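Local atomic coordinates of AAEL008620-PA odorant-binding protein (Aedes aegypti, PDB entry 5V13), a protein that binds juvenile hormone III specifically in mosquito hemolymph, as a secreted member of the odorant-binding protein family. Residues E27-Y31 and F267-L271; I48-W53 and S280-F284. The contacts are given in a common frame with arbitrary orientation. Residues are numbered along the deposited sequence.

Contact 1: residues E27-Y31 and F267-L271. With JH3 (methyl (2E,6E)-9-[(2R)-3,3-dimethyloxiran-2-yl]-3,7-dimethylnona-2,6-dienoate), chain E.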
loop_
_atom_site.group_PDB
_atom_site.type_symbol
_atom_site.label_atom_id
_atom_site.label_comp_id
_atom_site.label_asym_id
_atom_site.label_seq_id
_atom_site.Cartn_x
_atom_site.Cartn_y
_atom_site.Cartn_z
ATOM N N GLU B 27 -4.238 -10.574 -6.770
ATOM C CA GLU B 27 -3.309 -10.813 -7.871
ATOM C C GLU B 27 -3.700 -12.076 -8.627
ATOM O O GLU B 27 -3.703 -12.097 -9.860
ATOM C CB GLU B 27 -1.869 -10.926 -7.353
ATOM C CG GLU B 27 -0.789 -11.108 -8.444
ATOM C CD GLU B 27 -0.667 -12.536 -8.989
ATOM O OE1 GLU B 27 -0.302 -12.695 -10.192
ATOM O OE2 GLU B 27 -0.900 -13.497 -8.207
ATOM N N GLN B 28 -4.051 -13.132 -7.898
ATOM C CA GLN B 28 -4.395 -14.404 -8.528
ATOM C C GLN B 28 -5.728 -14.332 -9.288
ATOM O O GLN B 28 -5.838 -14.851 -10.407
ATOM C CB GLN B 28 -4.409 -15.492 -7.454
ATOM C CG GLN B 28 -2.979 -15.884 -7.020
ATOM C CD GLN B 28 -2.969 -16.842 -5.848
ATOM O OE1 GLN B 28 -3.700 -16.655 -4.869
ATOM N NE2 GLN B 28 -2.130 -17.866 -5.933
ATOM N N THR B 29 -6.764 -13.737 -8.694
ATOM C CA THR B 29 -8.020 -13.604 -9.432
ATOM C C THR B 29 -7.846 -12.717 -10.665
ATOM O O THR B 29 -8.330 -13.056 -11.751
ATOM C CB THR B 29 -9.130 -13.070 -8.525
ATOM O OG1 THR B 29 -8.724 -11.830 -7.925
ATOM C CG2 THR B 29 -9.431 -14.090 -7.418
ATOM N N LEU B 30 -7.150 -11.586 -10.529
ATOM C CA LEU B 30 -6.979 -10.720 -11.695
ATOM C C LEU B 30 -6.199 -11.440 -12.791
ATOM O O LEU B 30 -6.544 -11.342 -13.974
ATOM C CB LEU B 30 -6.280 -9.414 -11.296
ATOM C CG LEU B 30 -6.311 -8.354 -12.404
ATOM C CD1 LEU B 30 -7.756 -8.028 -12.818
ATOM C CD2 LEU B 30 -5.599 -7.097 -11.959
ATOM N N TYR B 31 -5.155 -12.189 -12.414
ATOM C CA TYR B 31 -4.389 -12.933 -13.418
ATOM C C TYR B 31 -5.295 -13.885 -14.189
ATOM O O TYR B 31 -5.250 -13.955 -15.427
ATOM C CB TYR B 31 -3.258 -13.719 -12.743
ATOM C CG TYR B 31 -2.359 -14.460 -13.709
ATOM C CD1 TYR B 31 -2.699 -15.733 -14.193
ATOM C CD2 TYR B 31 -1.160 -13.893 -14.128
ATOM C CE1 TYR B 31 -1.844 -16.422 -15.066
ATOM C CE2 TYR B 31 -0.317 -14.560 -15.003
ATOM C CZ TYR B 31 -0.659 -15.818 -15.464
ATOM O OH TYR B 31 0.199 -16.461 -16.334
ATOM N N PHE B 267 0.917 -4.196 -14.590
ATOM C CA PHE B 267 -0.497 -3.901 -14.823
ATOM C C PHE B 267 -1.103 -4.998 -15.689
ATOM O O PHE B 267 -0.869 -5.035 -16.901
ATOM C CB PHE B 267 -0.673 -2.542 -15.504
ATOM C CG PHE B 267 -0.135 -1.383 -14.712
ATOM C CD1 PHE B 267 -0.844 -0.877 -13.635
ATOM C CD2 PHE B 267 1.070 -0.786 -15.059
ATOM C CE1 PHE B 267 -0.357 0.209 -12.909
ATOM C CE2 PHE B 267 1.570 0.293 -14.329
ATOM C CZ PHE B 267 0.851 0.789 -13.255
ATOM N N TYR B 268 -1.912 -5.871 -15.080
ATOM C CA TYR B 268 -2.520 -6.967 -15.833
ATOM C C TYR B 268 -3.507 -6.449 -16.878
ATOM O O TYR B 268 -3.606 -7.007 -17.981
ATOM C CB TYR B 268 -3.191 -7.932 -14.864
ATOM C CG TYR B 268 -2.198 -8.723 -14.038
ATOM C CD1 TYR B 268 -0.820 -8.607 -14.260
ATOM C CD2 TYR B 268 -2.625 -9.603 -13.069
ATOM C CE1 TYR B 268 0.108 -9.347 -13.518
ATOM C CE2 TYR B 268 -1.707 -10.341 -12.316
ATOM C CZ TYR B 268 -0.345 -10.218 -12.547
ATOM O OH TYR B 268 0.547 -10.975 -11.791
ATOM N N PHE B 269 -4.252 -5.396 -16.546
ATOM C CA PHE B 269 -4.883 -4.550 -17.559
ATOM C C PHE B 269 -4.910 -3.121 -17.028
ATOM O O PHE B 269 -4.560 -2.861 -15.877
ATOM C CB PHE B 269 -6.285 -5.036 -17.938
ATOM C CG PHE B 269 -7.359 -4.675 -16.950
ATOM C CD1 PHE B 269 -7.518 -5.393 -15.778
ATOM C CD2 PHE B 269 -8.238 -3.644 -17.220
ATOM C CE1 PHE B 269 -8.516 -5.069 -14.881
ATOM C CE2 PHE B 269 -9.238 -3.313 -16.338
ATOM C CZ PHE B 269 -9.386 -4.026 -15.164
ATOM N N ASP B 270 -5.312 -2.188 -17.885
ATOM C CA ASP B 270 -5.287 -0.766 -17.544
ATOM C C ASP B 270 -6.630 -0.399 -16.926
ATOM O O ASP B 270 -7.635 -0.295 -17.637
ATOM C CB ASP B 270 -4.984 0.056 -18.791
ATOM C CG ASP B 270 -5.027 1.561 -18.549
ATOM O OD1 ASP B 270 -5.158 2.020 -17.389
ATOM O OD2 ASP B 270 -4.944 2.292 -19.550
ATOM N N LEU B 271 -6.651 -0.193 -15.601
ATOM C CA LEU B 271 -7.912 0.093 -14.920
ATOM C C LEU B 271 -8.529 1.418 -15.359
ATOM O O LEU B 271 -9.684 1.694 -15.007
ATOM C CB LEU B 271 -7.715 0.082 -13.392
ATOM C CG LEU B 271 -8.025 -1.196 -12.596
ATOM C CD1 LEU B 271 -7.124 -2.352 -12.999
ATOM C CD2 LEU B 271 -7.913 -0.952 -11.090
HETATM C C1 JH3 E . -12.608 -9.062 -15.123
HETATM O O2 JH3 E . -12.869 -8.192 -14.311
HETATM O O1 JH3 E . -11.539 -8.815 -16.057
HETATM C CM JH3 E . -10.787 -7.606 -15.932
HETATM C C2 JH3 E . -13.298 -10.363 -15.203
HETATM C C3 JH3 E . -14.321 -10.786 -14.457
HETATM C "C3'" JH3 E . -14.969 -9.968 -13.374
HETATM C C4 JH3 E . -14.823 -12.183 -14.734
HETATM C C5 JH3 E . -15.085 -12.891 -13.408
HETATM C C6 JH3 E . -15.139 -14.385 -13.641
HETATM C C7 JH3 E . -16.286 -15.056 -13.816
HETATM C "C7'" JH3 E . -17.609 -14.336 -13.831
HETATM C C8 JH3 E . -16.216 -16.560 -14.032
HETATM C C9 JH3 E . -16.911 -17.343 -12.906
HETATM C CA JH3 E . -16.451 -16.908 -11.517
HETATM O O3 JH3 E . -16.964 -17.746 -10.457
HETATM C CB JH3 E . -15.580 -17.916 -10.770
HETATM C "CB'" JH3 E . -14.562 -17.246 -9.841
HETATM C CC JH3 E . -15.269 -19.268 -11.394
#

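Contact 2: residues I48-W53 and S280-F284. With JH3 (methyl (2E,6E)-9-[(2R)-3,3-dimethyloxiran-2-yl]-3,7-dimethylnona-2,6-dienoate), chain E.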
loop_
_atom_site.group_PDB
_atom_site.type_symbol
_atom_site.label_atom_id
_atom_site.label_comp_id
_atom_site.label_asym_id
_atom_site.label_seq_id
_atom_site.Cartn_x
_atom_site.Cartn_y
_atom_site.Cartn_z
ATOM N N ILE B 48 -18.207 -8.582 -22.206
ATOM C CA ILE B 48 -18.802 -7.600 -21.298
ATOM C C ILE B 48 -19.731 -8.286 -20.301
ATOM O O ILE B 48 -19.712 -7.978 -19.102
ATOM C CB ILE B 48 -19.530 -6.500 -22.096
ATOM C CG1 ILE B 48 -18.521 -5.601 -22.804
ATOM C CG2 ILE B 48 -20.423 -5.676 -21.181
ATOM C CD1 ILE B 48 -19.166 -4.612 -23.766
ATOM N N ASN B 49 -20.550 -9.233 -20.773
ATOM C CA ASN B 49 -21.375 -10.013 -19.852
ATOM C C ASN B 49 -20.527 -10.739 -18.819
ATOM O O ASN B 49 -20.939 -10.884 -17.662
ATOM C CB ASN B 49 -22.219 -11.027 -20.618
ATOM C CG ASN B 49 -23.280 -10.370 -21.465
ATOM O OD1 ASN B 49 -23.889 -9.378 -21.062
ATOM N ND2 ASN B 49 -23.512 -10.924 -22.648
ATOM N N TRP B 50 -19.348 -11.225 -19.216
ATOM C CA TRP B 50 -18.523 -11.959 -18.262
ATOM C C TRP B 50 -17.982 -11.039 -17.176
ATOM O O TRP B 50 -17.990 -11.397 -15.990
ATOM C CB TRP B 50 -17.363 -12.661 -18.964
ATOM C CG TRP B 50 -17.778 -13.598 -20.084
ATOM C CD1 TRP B 50 -19.037 -14.015 -20.384
ATOM C CD2 TRP B 50 -16.915 -14.193 -21.053
ATOM N NE1 TRP B 50 -19.012 -14.856 -21.477
ATOM C CE2 TRP B 50 -17.716 -14.984 -21.901
ATOM C CE3 TRP B 50 -15.532 -14.161 -21.267
ATOM C CZ2 TRP B 50 -17.186 -15.704 -22.976
ATOM C CZ3 TRP B 50 -15.005 -14.884 -22.334
ATOM C CH2 TRP B 50 -15.830 -15.642 -23.170
ATOM N N VAL B 51 -17.502 -9.850 -17.549
ATOM C CA VAL B 51 -16.939 -8.970 -16.523
ATOM C C VAL B 51 -18.006 -8.382 -15.613
ATOM O O VAL B 51 -17.661 -7.798 -14.580
ATOM C CB VAL B 51 -16.098 -7.831 -17.140
ATOM C CG1 VAL B 51 -14.964 -8.395 -17.984
ATOM C CG2 VAL B 51 -16.969 -6.879 -17.961
ATOM N N LYS B 52 -19.287 -8.509 -15.970
ATOM C CA LYS B 52 -20.406 -8.202 -15.084
ATOM C C LYS B 52 -20.908 -9.437 -14.342
ATOM O O LYS B 52 -22.019 -9.421 -13.795
ATOM C CB LYS B 52 -21.560 -7.574 -15.872
ATOM C CG LYS B 52 -21.258 -6.215 -16.469
ATOM C CD LYS B 52 -22.393 -5.798 -17.400
ATOM C CE LYS B 52 -22.089 -4.496 -18.114
ATOM N NZ LYS B 52 -23.054 -4.274 -19.226
ATOM N N TRP B 53 -20.126 -10.512 -14.354
ATOM C CA TRP B 53 -20.389 -11.722 -13.580
ATOM C C TRP B 53 -21.667 -12.449 -13.994
ATOM O O TRP B 53 -22.259 -13.180 -13.194
ATOM C CB TRP B 53 -20.416 -11.413 -12.081
ATOM C CG TRP B 53 -19.068 -11.039 -11.543
ATOM C CD1 TRP B 53 -18.470 -9.809 -11.593
ATOM C CD2 TRP B 53 -18.150 -11.903 -10.868
ATOM N NE1 TRP B 53 -17.233 -9.859 -10.990
ATOM C CE2 TRP B 53 -17.018 -11.132 -10.529
ATOM C CE3 TRP B 53 -18.178 -13.254 -10.506
ATOM C CZ2 TRP B 53 -15.918 -11.671 -9.860
ATOM C CZ3 TRP B 53 -17.090 -13.780 -9.821
ATOM C CH2 TRP B 53 -15.978 -12.994 -9.513
ATOM N N SER B 280 -16.170 -1.570 -19.075
ATOM C CA SER B 280 -17.340 -2.130 -18.410
ATOM C C SER B 280 -16.956 -2.860 -17.136
ATOM O O SER B 280 -17.724 -2.861 -16.168
ATOM C CB SER B 280 -18.087 -3.074 -19.345
ATOM O OG SER B 280 -18.823 -2.320 -20.287
ATOM N N ALA B 281 -15.790 -3.502 -17.128
ATOM C CA ALA B 281 -15.371 -4.257 -15.954
ATOM C C ALA B 281 -15.176 -3.334 -14.761
ATOM O O ALA B 281 -15.613 -3.641 -13.641
ATOM C CB ALA B 281 -14.073 -5.011 -16.247
ATOM N N VAL B 282 -14.514 -2.204 -14.989
ATOM C CA VAL B 282 -14.213 -1.269 -13.909
ATOM C C VAL B 282 -15.477 -0.554 -13.458
ATOM O O VAL B 282 -15.712 -0.384 -12.258
ATOM C CB VAL B 282 -13.131 -0.281 -14.371
ATOM C CG1 VAL B 282 -12.968 0.846 -13.360
ATOM C CG2 VAL B 282 -11.830 -1.016 -14.584
ATOM N N ASP B 283 -16.306 -0.115 -14.412
ATOM C CA ASP B 283 -17.561 0.540 -14.056
ATOM C C ASP B 283 -18.443 -0.371 -13.216
ATOM O O ASP B 283 -19.051 0.079 -12.237
ATOM C CB ASP B 283 -18.300 0.990 -15.315
ATOM C CG ASP B 283 -17.754 2.292 -15.881
ATOM O OD1 ASP B 283 -16.685 2.750 -15.422
ATOM O OD2 ASP B 283 -18.399 2.863 -16.785
ATOM N N PHE B 284 -18.530 -1.659 -13.580
ATOM C CA PHE B 284 -19.350 -2.586 -12.803
ATOM C C PHE B 284 -18.784 -2.774 -11.400
ATOM O O PHE B 284 -19.522 -2.719 -10.408
ATOM C CB PHE B 284 -19.449 -3.936 -13.514
ATOM C CG PHE B 284 -20.302 -4.937 -12.801
ATOM C CD1 PHE B 284 -21.674 -4.958 -13.003
ATOM C CD2 PHE B 284 -19.739 -5.858 -11.939
ATOM C CE1 PHE B 284 -22.467 -5.877 -12.361
ATOM C CE2 PHE B 284 -20.532 -6.779 -11.289
ATOM C CZ PHE B 284 -21.904 -6.782 -11.505
HETATM C C1 JH3 E . -12.608 -9.062 -15.123
HETATM O O2 JH3 E . -12.869 -8.192 -14.311
HETATM O O1 JH3 E . -11.539 -8.815 -16.057
HETATM C CM JH3 E . -10.787 -7.606 -15.932
HETATM C C2 JH3 E . -13.298 -10.363 -15.203
HETATM C C3 JH3 E . -14.321 -10.786 -14.457
HETATM C "C3'" JH3 E . -14.969 -9.968 -13.374
HETATM C C4 JH3 E . -14.823 -12.183 -14.734
HETATM C C5 JH3 E . -15.085 -12.891 -13.408
HETATM C C6 JH3 E . -15.139 -14.385 -13.641
HETATM C C7 JH3 E . -16.286 -15.056 -13.816
HETATM C "C7'" JH3 E . -17.609 -14.336 -13.831
HETATM C C8 JH3 E . -16.216 -16.560 -14.032
HETATM C C9 JH3 E . -16.911 -17.343 -12.906
HETATM C CA JH3 E . -16.451 -16.908 -11.517
HETATM O O3 JH3 E . -16.964 -17.746 -10.457
HETATM C CB JH3 E . -15.580 -17.916 -10.770
HETATM C "CB'" JH3 E . -14.562 -17.246 -9.841
HETATM C CC JH3 E . -15.269 -19.268 -11.394
HETATM O O HOH W 1 -16.131 -6.151 -12.989
HETATM O O HOH W 2 -21.284 -1.905 -20.156
#

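Contact 1: residues E27-Y31 and F267-L271
Tyr-268 gives up more surface here than any other residue: its side chain reaches from the loop that follows helix 251-264 across to the first turns of helix 26-38. At the tip of the ring, Tyr-268 OH donates a very short hydrogen bond of 2.5 Å to Glu-27 OE1. One turn further along the helix, Tyr-31 meets the same ring in an offset edge-to-face pair, its edge toward the face of Tyr-268, with centroids 5.8 Å apart and planes at 76°. Tyr-31 CB lies 3.7 Å from Tyr-268 CE2. Arg-201 forms a salt bridge with that same oxygen of Glu-27 and a cation-pi contact with Tyr-31, and Phe-169 of helix 169-177 touches both Glu-27 and Tyr-268.

In this mainly helical member of the PBP/GOBP family the contact joins an N-terminal helix to a C-terminal loop beside the hormone pocket. Leu-30, second in buried area, points toward the loop and divides its isobutyl group between two aromatic residues: CD2 lies 3.9 Å from Tyr-268 CB, while CD1 approaches the edge of the next ring, 3.7 Å from Phe-269 CE1. Phe-269 belongs to the hormone pocket. Its CE1 is also 3.6 Å from CM of JH3, the ester methyl of the hormone, and its ring meets that of Trp-278, another pocket residue.

Contact 2: residues I48-W53 and S280-F284
Apolar packing brings the end of helix 44-51 against helix 278-286. The backbones come closest where Val-51 faces Ala-281, with CA atoms 5.0 Å apart, and the small alanine lets Val-51 CB settle 3.6 Å from Ala-281 CB.

The aromatic contacts gather on Phe-284. Lys-52 CA sits over the face of its ring in a CH-pi contact, 3.8 Å from the centroid, and Trp-53 meets the ring rim to rim, with Trp-53 CD1 3.7 Å from Phe-284 CE2. Trp-53, at positive phi, is the C-prime residue of a Schellman motif, its N bonded to Trp-50 O at 2.8 Å, with His-54 N bonded back to Asn-49 O; this turn ends the helix and presents the indole to the hormone, Trp-53 NE1 standing 3.3 Å from JH3 C3'. Trp-50, Val-51 and Ala-281 also line the pocket.

Polar links run through water, with no direct hydrogen bond between the segments. One water donates to Val-51 O (2.8 Å) and Ala-281 O (2.6 Å). A second accepts from Lys-52 NZ (3.1 Å) and pairs with Ser-280 OG (2.5 Å), a hydroxyl also hydrogen-bonded to Glu-276.

In the fold
From the N terminus the chain enters helix 26-38, which supplies the first half of contact 1, and, after a short connection, reaches helix 44-51, the first half of contact 2. More than 200 mostly helical residues later it returns: the loop after helix 251-264 closes contact 1, then helix 278-286 closes contact 2. The segments alternate, so the two closures cross rather than nest. Two successive N-terminal helices are thus tied in order to two successive C-terminal pieces. The centres lie about 14 Å apart, and the sites touch where Val-282 packs on Phe-269 and Leu-271. Both contacts touch JH3, contact 1 through Phe-269, so parts of the chain far apart in sequence contribute to one pocket.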